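PDB 4FAJ: PrgZ from Enterococcus faecalis, which binds a peptide pheromone as a membrane-anchored extracellular receptor of the bacterial solute-binding protein 5 family, probably delivering it for uptake. Local coordinates for residues A[89-97]-A[105-113]; A[358-369]-A[527-536]. All coordinates share one frame; numbering follows the deposited sequence.

Interaction 1. Residues A[89-97]-A[105-113]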
loop_
_atom_site.group_PDB
_atom_site.type_symbol
_atom_site.label_atom_id
_atom_site.label_comp_id
_atom_site.label_asym_id
_atom_site.label_seq_id
_atom_site.Cartn_x
_atom_site.Cartn_y
_atom_site.Cartn_z
ATOM N N ASN A 89 8.825 -4.696 -10.531
ATOM C CA ASN A 89 10.138 -5.073 -11.068
ATOM C C ASN A 89 10.148 -6.261 -12.060
ATOM O O ASN A 89 11.038 -6.328 -12.928
ATOM C CB ASN A 89 11.095 -5.307 -9.907
ATOM C CG ASN A 89 11.511 -4.018 -9.245
ATOM O OD1 ASN A 89 12.354 -3.291 -9.770
ATOM N ND2 ASN A 89 10.929 -3.721 -8.086
ATOM N N VAL A 90 9.176 -7.172 -11.959
ATOM C CA VAL A 90 9.029 -8.232 -12.960
ATOM C C VAL A 90 7.956 -7.927 -14.008
ATOM O O VAL A 90 7.910 -8.578 -15.050
ATOM C CB VAL A 90 8.857 -9.662 -12.332
ATOM C CG1 VAL A 90 10.069 -10.009 -11.459
ATOM C CG2 VAL A 90 7.537 -9.787 -11.552
ATOM N N MET A 91 7.130 -6.908 -13.760
ATOM C CA MET A 91 6.147 -6.444 -14.725
ATOM C C MET A 91 6.320 -4.939 -14.975
ATOM O O MET A 91 7.200 -4.294 -14.390
ATOM C CB MET A 91 4.720 -6.755 -14.251
ATOM C CG MET A 91 4.419 -8.234 -14.158
ATOM S SD MET A 91 2.673 -8.593 -14.003
ATOM C CE MET A 91 2.086 -8.382 -15.692
ATOM N N GLU A 92 5.507 -4.407 -15.879
ATOM C CA GLU A 92 5.535 -2.988 -16.240
ATOM C C GLU A 92 4.164 -2.571 -16.756
ATOM O O GLU A 92 3.444 -3.377 -17.344
ATOM C CB GLU A 92 6.585 -2.742 -17.326
ATOM C CG GLU A 92 6.762 -1.276 -17.693
ATOM C CD GLU A 92 7.855 -1.062 -18.703
ATOM O OE1 GLU A 92 7.713 -1.525 -19.864
ATOM O OE2 GLU A 92 8.851 -0.413 -18.332
ATOM N N GLY A 93 3.802 -1.318 -16.506
ATOM C CA GLY A 93 2.539 -0.753 -16.964
ATOM C C GLY A 93 2.745 0.348 -17.991
ATOM O O GLY A 93 3.847 0.528 -18.535
ATOM N N LEU A 94 1.677 1.078 -18.273
ATOM C CA LEU A 94 1.733 2.143 -19.270
ATOM C C LEU A 94 2.728 3.238 -18.879
ATOM O O LEU A 94 3.434 3.777 -19.747
ATOM C CB LEU A 94 0.353 2.746 -19.492
ATOM C CG LEU A 94 -0.654 1.824 -20.191
ATOM C CD1 LEU A 94 -2.050 2.413 -20.121
ATOM C CD2 LEU A 94 -0.252 1.560 -21.639
ATOM N N TYR A 95 2.746 3.562 -17.582
ATOM C CA TYR A 95 3.639 4.568 -17.008
ATOM C C TYR A 95 4.388 3.995 -15.792
ATOM O O TYR A 95 3.956 3.013 -15.166
ATOM C CB TYR A 95 2.854 5.853 -16.643
ATOM C CG TYR A 95 2.131 6.392 -17.837
ATOM C CD1 TYR A 95 2.777 7.230 -18.736
ATOM C CD2 TYR A 95 0.837 5.977 -18.139
ATOM C CE1 TYR A 95 2.146 7.673 -19.871
ATOM C CE2 TYR A 95 0.195 6.421 -19.282
ATOM C CZ TYR A 95 0.851 7.264 -20.140
ATOM O OH TYR A 95 0.247 7.702 -21.281
ATOM N N ARG A 96 5.536 4.606 -15.509
ATOM C CA ARG A 96 6.432 4.230 -14.414
ATOM C C ARG A 96 6.894 5.528 -13.741
ATOM O O ARG A 96 7.263 6.486 -14.434
ATOM C CB ARG A 96 7.645 3.482 -14.970
ATOM C CG ARG A 96 8.661 3.016 -13.912
ATOM C CD ARG A 96 9.981 2.650 -14.554
ATOM N NE ARG A 96 9.904 1.446 -15.391
ATOM C CZ ARG A 96 9.951 0.189 -14.945
ATOM N NH1 ARG A 96 10.071 -0.082 -13.644
ATOM N NH2 ARG A 96 9.886 -0.815 -15.812
ATOM N N LEU A 97 6.876 5.556 -12.407
ATOM C CA LEU A 97 7.285 6.755 -11.673
ATOM C C LEU A 97 8.765 7.055 -11.828
ATOM O O LEU A 97 9.614 6.147 -11.817
ATOM C CB LEU A 97 6.935 6.646 -10.179
ATOM C CG LEU A 97 5.458 6.527 -9.808
ATOM C CD1 LEU A 97 5.324 6.723 -8.288
ATOM C CD2 LEU A 97 4.534 7.493 -10.575
ATOM N N PRO A 105 6.364 7.840 -19.450
ATOM C CA PRO A 105 6.013 6.769 -20.401
ATOM C C PRO A 105 6.869 5.501 -20.264
ATOM O O PRO A 105 8.099 5.577 -20.269
ATOM C CB PRO A 105 6.244 7.429 -21.769
ATOM C CG PRO A 105 5.947 8.856 -21.537
ATOM C CD PRO A 105 6.444 9.150 -20.127
ATOM N N ALA A 106 6.207 4.361 -20.084
ATOM C CA ALA A 106 6.883 3.068 -19.949
ATOM C C ALA A 106 6.448 2.214 -21.146
ATOM O O ALA A 106 7.073 2.293 -22.197
ATOM C CB ALA A 106 6.550 2.418 -18.610
ATOM N N ILE A 107 5.354 1.463 -21.027
ATOM C CA ILE A 107 4.776 0.786 -22.201
ATOM C C ILE A 107 4.132 1.800 -23.161
ATOM O O ILE A 107 4.170 1.616 -24.372
ATOM C CB ILE A 107 3.757 -0.311 -21.795
ATOM C CG1 ILE A 107 4.488 -1.464 -21.097
ATOM C CG2 ILE A 107 2.990 -0.858 -23.018
ATOM C CD1 ILE A 107 3.572 -2.442 -20.412
ATOM N N ALA A 108 3.521 2.850 -22.608
ATOM C CA ALA A 108 3.005 3.961 -23.400
ATOM C C ALA A 108 4.156 4.712 -24.086
ATOM O O ALA A 108 5.222 4.897 -23.496
ATOM C CB ALA A 108 2.194 4.919 -22.512
ATOM N N ALA A 109 3.931 5.157 -25.322
ATOM C CA ALA A 109 4.950 5.891 -26.071
ATOM C C ALA A 109 5.030 7.370 -25.704
ATOM O O ALA A 109 5.963 8.067 -26.105
ATOM C CB ALA A 109 4.727 5.739 -27.577
ATOM N N GLY A 110 4.044 7.853 -24.960
ATOM C CA GLY A 110 3.995 9.254 -24.567
ATOM C C GLY A 110 2.936 9.445 -23.507
ATOM O O GLY A 110 2.209 8.515 -23.181
ATOM N N GLN A 111 2.856 10.651 -22.956
ATOM C CA GLN A 111 1.771 11.028 -22.047
ATOM C C GLN A 111 0.422 10.928 -22.772
ATOM O O GLN A 111 0.373 10.985 -24.006
ATOM C CB GLN A 111 1.978 12.464 -21.545
ATOM C CG GLN A 111 3.196 12.657 -20.644
ATOM C CD GLN A 111 3.066 11.943 -19.311
ATOM O OE1 GLN A 111 1.964 11.606 -18.879
ATOM N NE2 GLN A 111 4.193 11.719 -18.649
ATOM N N PRO A 112 -0.684 10.805 -22.018
ATOM C CA PRO A 112 -1.968 10.734 -22.700
ATOM C C PRO A 112 -2.323 12.022 -23.442
ATOM O O PRO A 112 -1.952 13.121 -23.006
ATOM C CB PRO A 112 -2.968 10.478 -21.554
ATOM C CG PRO A 112 -2.154 9.936 -20.458
ATOM C CD PRO A 112 -0.841 10.653 -20.566
ATOM N N LYS A 113 -3.013 11.863 -24.563
ATOM C CA LYS A 113 -3.627 12.975 -25.260
ATOM C C LYS A 113 -5.032 13.092 -24.695
ATOM O O LYS A 113 -5.836 12.159 -24.816
ATOM C CB LYS A 113 -3.658 12.711 -26.768
ATOM C CG LYS A 113 -4.306 13.804 -27.626
ATOM C CD LYS A 113 -3.910 15.220 -27.218
ATOM C CE LYS A 113 -2.406 15.458 -27.333
ATOM N NZ LYS A 113 -1.937 15.464 -28.732
#
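Y95 lays its aromatic ring across the bend formed by 105-113, with its hydroxyl reaching the far side of that bend. Y95 OH donates to G110 O at 2.8 Å, lying in the carbonyl plane on a lone pair, while G110 O sits at the ring's edge. CG stands anti to the carbonyl carbon (chi1 -56°), which brings the phenol back over 105-113 although its CB leaves in the other direction. A108 CB approaches the ring obliquely, 3.6 Å from Y95 CZ, and P112, coming from the opposite direction, brings CD to 3.2 Å from Y95 OH. At the base of the ring, Y95 CD1 meets P105 CA at 3.7 Å.

Beside the ring, the backbone is tied by L94 O, which accepts from both A106 N and A108 N. The latter bond lies in the carbonyl plane, the former 32° off it. G93 O takes I107 N at 3.1 Å, completing the backbone grip on the turn.

On the other flank, E92 and I107 run antiparallel alongside one another, E92 OE1 coming within 3.5 Å of I107 CG1. With CG anti to the backbone N (chi1 -176°) and an extended chain, the E92 carboxylate passes over A106 CB, 3.7 Å from OE2. R96 NH2 bridges to OE2 at 2.8 Å, and Y261 and W262 hydrogen-bond to the two carboxylate oxygens, so the buried carboxylate is probably kept ionised.

The contact closes a β-hairpin: strands 95-97 and 103-105 pair antiparallel, with Y95 and P105 as a non-hydrogen-bonded pair. Helix 139-150 packs on L94 and I107 through F142, while I123 of strand 120-124 touches Y95, A108 and P112.

Interaction 2. Residues A[358-369]-A[527-536]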
loop_
_atom_site.group_PDB
_atom_site.type_symbol
_atom_site.label_atom_id
_atom_site.label_comp_id
_atom_site.label_asym_id
_atom_site.label_seq_id
_atom_site.Cartn_x
_atom_site.Cartn_y
_atom_site.Cartn_z
ATOM N N ASN A 358 13.900 5.866 14.356
ATOM C CA ASN A 358 14.497 5.654 13.043
ATOM C C ASN A 358 13.953 6.585 11.964
ATOM O O ASN A 358 13.927 6.219 10.795
ATOM C CB ASN A 358 14.238 4.204 12.624
ATOM C CG ASN A 358 12.765 3.910 12.419
ATOM O OD1 ASN A 358 11.906 4.773 12.644
ATOM N ND2 ASN A 358 12.460 2.684 12.002
ATOM N N GLY A 359 13.496 7.772 12.357
ATOM C CA GLY A 359 12.992 8.743 11.403
ATOM C C GLY A 359 11.499 8.646 11.148
ATOM O O GLY A 359 10.948 9.451 10.405
ATOM N N SER A 360 10.829 7.686 11.772
ATOM C CA SER A 360 9.367 7.669 11.769
ATOM C C SER A 360 8.886 8.860 12.595
ATOM O O SER A 360 9.635 9.364 13.442
ATOM C CB SER A 360 8.828 6.372 12.363
ATOM O OG SER A 360 9.222 5.245 11.586
ATOM N N VAL A 361 7.656 9.320 12.351
ATOM C CA VAL A 361 7.120 10.461 13.102
ATOM C C VAL A 361 5.666 10.233 13.526
ATOM O O VAL A 361 4.935 9.485 12.883
ATOM C CB VAL A 361 7.244 11.774 12.302
ATOM C CG1 VAL A 361 8.716 12.057 11.946
ATOM C CG2 VAL A 361 6.390 11.719 11.049
ATOM N N ALA A 362 5.268 10.868 14.622
ATOM C CA ALA A 362 3.886 10.816 15.093
ATOM C C ALA A 362 2.919 11.250 13.999
ATOM O O ALA A 362 3.206 12.197 13.239
ATOM C CB ALA A 362 3.705 11.704 16.328
ATOM N N SER A 363 1.780 10.559 13.918
ATOM C CA SER A 363 0.698 10.955 13.015
ATOM C C SER A 363 0.041 12.226 13.541
ATOM O O SER A 363 -0.125 12.380 14.753
ATOM C CB SER A 363 -0.378 9.860 12.927
ATOM O OG SER A 363 0.059 8.701 12.230
ATOM N N VAL A 364 -0.321 13.131 12.633
ATOM C CA VAL A 364 -1.135 14.308 12.975
ATOM C C VAL A 364 -2.570 14.156 12.476
ATOM O O VAL A 364 -3.429 14.969 12.778
ATOM C CB VAL A 364 -0.551 15.604 12.385
ATOM C CG1 VAL A 364 0.806 15.929 13.035
ATOM C CG2 VAL A 364 -0.443 15.522 10.854
ATOM N N GLY A 365 -2.816 13.130 11.690
ATOM C CA GLY A 365 -4.141 12.862 11.143
ATOM C C GLY A 365 -4.081 11.543 10.396
ATOM O O GLY A 365 -3.090 10.802 10.498
ATOM N N VAL A 366 -5.128 11.240 9.638
ATOM C CA VAL A 366 -5.142 10.035 8.801
ATOM C C VAL A 366 -4.092 10.165 7.688
ATOM O O VAL A 366 -3.356 9.215 7.405
ATOM C CB VAL A 366 -6.548 9.809 8.206
ATOM C CG1 VAL A 366 -6.559 8.749 7.132
ATOM C CG2 VAL A 366 -7.562 9.475 9.336
ATOM N N VAL A 367 -4.039 11.340 7.067
ATOM C CA VAL A 367 -3.168 11.582 5.918
ATOM C C VAL A 367 -1.782 11.954 6.427
ATOM O O VAL A 367 -1.670 12.757 7.356
ATOM C CB VAL A 367 -3.704 12.715 5.012
ATOM C CG1 VAL A 367 -2.739 12.998 3.874
ATOM C CG2 VAL A 367 -5.073 12.348 4.456
ATOM N N PRO A 368 -0.729 11.334 5.858
ATOM C CA PRO A 368 0.638 11.651 6.269
ATOM C C PRO A 368 1.179 12.982 5.736
ATOM O O PRO A 368 0.659 13.521 4.779
ATOM C CB PRO A 368 1.453 10.497 5.698
ATOM C CG PRO A 368 0.671 10.002 4.520
ATOM C CD PRO A 368 -0.768 10.243 4.855
ATOM N N LYS A 369 2.235 13.482 6.378
ATOM C CA LYS A 369 2.896 14.721 5.957
ATOM C C LYS A 369 3.808 14.480 4.759
ATOM O O LYS A 369 4.233 13.340 4.500
ATOM C CB LYS A 369 3.718 15.304 7.116
ATOM C CG LYS A 369 2.878 15.787 8.267
ATOM C CD LYS A 369 3.660 15.895 9.582
ATOM C CE LYS A 369 4.071 17.292 9.922
ATOM N NZ LYS A 369 4.492 17.345 11.376
ATOM N N VAL A 527 -11.127 5.415 12.779
ATOM C CA VAL A 527 -9.808 4.792 12.637
ATOM C C VAL A 527 -8.834 5.611 13.492
ATOM O O VAL A 527 -9.011 6.823 13.611
ATOM C CB VAL A 527 -9.349 4.780 11.163
ATOM C CG1 VAL A 527 -8.967 6.200 10.676
ATOM C CG2 VAL A 527 -8.213 3.796 10.964
ATOM N N VAL A 528 -7.848 4.959 14.109
ATOM C CA VAL A 528 -6.880 5.652 14.982
ATOM C C VAL A 528 -5.514 5.722 14.288
ATOM O O VAL A 528 -4.856 4.694 14.150
ATOM C CB VAL A 528 -6.685 4.921 16.332
ATOM C CG1 VAL A 528 -5.564 5.597 17.174
ATOM C CG2 VAL A 528 -7.982 4.875 17.117
ATOM N N PRO A 529 -5.097 6.916 13.840
ATOM C CA PRO A 529 -3.749 7.040 13.264
ATOM C C PRO A 529 -2.689 7.086 14.354
ATOM O O PRO A 529 -2.846 7.797 15.367
ATOM C CB PRO A 529 -3.804 8.351 12.464
ATOM C CG PRO A 529 -5.031 9.042 12.854
ATOM C CD PRO A 529 -5.830 8.193 13.804
ATOM N N ILE A 530 -1.625 6.315 14.153
ATOM C CA ILE A 530 -0.609 6.144 15.170
ATOM C C ILE A 530 0.653 6.875 14.763
ATOM O O ILE A 530 1.002 7.875 15.376
ATOM C CB ILE A 530 -0.289 4.658 15.442
ATOM C CG1 ILE A 530 -1.576 3.864 15.709
ATOM C CG2 ILE A 530 0.636 4.547 16.670
ATOM C CD1 ILE A 530 -1.361 2.342 15.688
ATOM N N PHE A 531 1.341 6.372 13.739
ATOM C CA PHE A 531 2.573 7.001 13.274
ATOM C C PHE A 531 2.756 6.908 11.761
ATOM O O PHE A 531 2.140 6.084 11.094
ATOM C CB PHE A 531 3.783 6.427 13.998
ATOM C CG PHE A 531 4.061 4.982 13.700
ATOM C CD1 PHE A 531 3.479 3.988 14.457
ATOM C CD2 PHE A 531 4.952 4.616 12.689
ATOM C CE1 PHE A 531 3.739 2.635 14.204
ATOM C CE2 PHE A 531 5.226 3.268 12.435
ATOM C CZ PHE A 531 4.612 2.279 13.190
ATOM N N GLN A 532 3.595 7.806 11.247
ATOM C CA GLN A 532 3.995 7.842 9.853
ATOM C C GLN A 532 5.353 7.170 9.769
ATOM O O GLN A 532 6.295 7.529 10.499
ATOM C CB GLN A 532 4.067 9.285 9.346
ATOM C CG GLN A 532 4.532 9.408 7.892
ATOM C CD GLN A 532 4.455 10.804 7.324
ATOM O OE1 GLN A 532 3.980 11.735 7.979
ATOM N NE2 GLN A 532 4.919 10.960 6.069
ATOM N N VAL A 533 5.438 6.207 8.857
ATOM C CA VAL A 533 6.558 5.293 8.756
ATOM C C VAL A 533 7.770 5.949 8.111
ATOM O O VAL A 533 7.680 6.489 7.002
ATOM C CB VAL A 533 6.180 4.053 7.909
ATOM C CG1 VAL A 533 7.393 3.146 7.679
ATOM C CG2 VAL A 533 5.040 3.273 8.559
ATOM N N GLY A 534 8.893 5.884 8.818
ATOM C CA GLY A 534 10.213 6.118 8.242
ATOM C C GLY A 534 10.919 4.784 8.032
ATOM O O GLY A 534 10.891 3.930 8.917
ATOM N N THR A 535 11.554 4.625 6.869
ATOM C CA THR A 535 12.269 3.412 6.496
ATOM C C THR A 535 13.763 3.638 6.705
ATOM O O THR A 535 14.374 4.443 5.982
ATOM C CB THR A 535 12.004 3.047 5.011
ATOM O OG1 THR A 535 10.599 2.822 4.817
ATOM C CG2 THR A 535 12.787 1.793 4.589
ATOM N N ALA A 536 14.330 2.962 7.704
ATOM C CA ALA A 536 15.752 3.085 8.035
ATOM C C ALA A 536 16.446 1.783 7.751
ATOM O O ALA A 536 15.897 0.701 7.986
ATOM C CB ALA A 536 15.962 3.469 9.486
HETATM O O HOH W 1 10.767 1.608 10.132
HETATM O O HOH W 2 2.553 12.711 10.236
#
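P368 CB sits squarely over one face of the Q532 amide, 3.4 Å from Q532 CD, while V361 CG2 lies on the opposite side, displaced toward and beyond OE1. K369 binds both polar atoms: Q532 NE2 donates to K369 O at 2.9 Å with the acceptor close to the amide plane, whereas K369 N reaches OE1 from above that plane, 38° out of it. A water linking OE1 to A362 O and a second acceptor for NE2, M316 O, help fix the amide's rotation. CG anti to the backbone N (chi1 178°) and an extended chain carry the group this far. The F531 ring meets S360 CB obliquely, and an aromatic side chain of the bound peptide packs edge-to-face with the F531 ring.

Strand 361-362 thus adds to strand 528-539 as an antiparallel partner, V361 and Q532 forming the hydrogen-bonded pair, with Q532 N 2.7 Å from V361 O. On the far side of strand 528-539, I530 and F531 both face M320 in a classic beta bulge.

N358 OD1 accepts from S360 N in an Asx turn and also from S360 OG, which in turn receives G534 N at 2.9 Å. G534, without a side chain, lets this turn lie close against the strand. At the other end, P529 CB abuts G365 O at 3.2 Å, and V366 CG2 lies across V527 CG1, 3.8 Å away, the two side chains roughly perpendicular.

Interactions 1 and 2 do not touch: their centres are 30 Å apart, their nearest atoms about 14 Å, and they lie on opposite sides of the chain's centre. Along the sequence they follow in series, the hairpin contact closing before 358-369 begins. Both lie near zinc: an ion is about 8 Å from the R96 side chain in interaction 1, where the E92 side chain is also about 6 Å from that of the zinc ligand D263, and another is about 5 Å from the K369 side chain in interaction 2. Interaction 2 also borders the bound peptide through F531 and V533 of strand 528-539, consistent with the strand pairing there backing part of the peptide site.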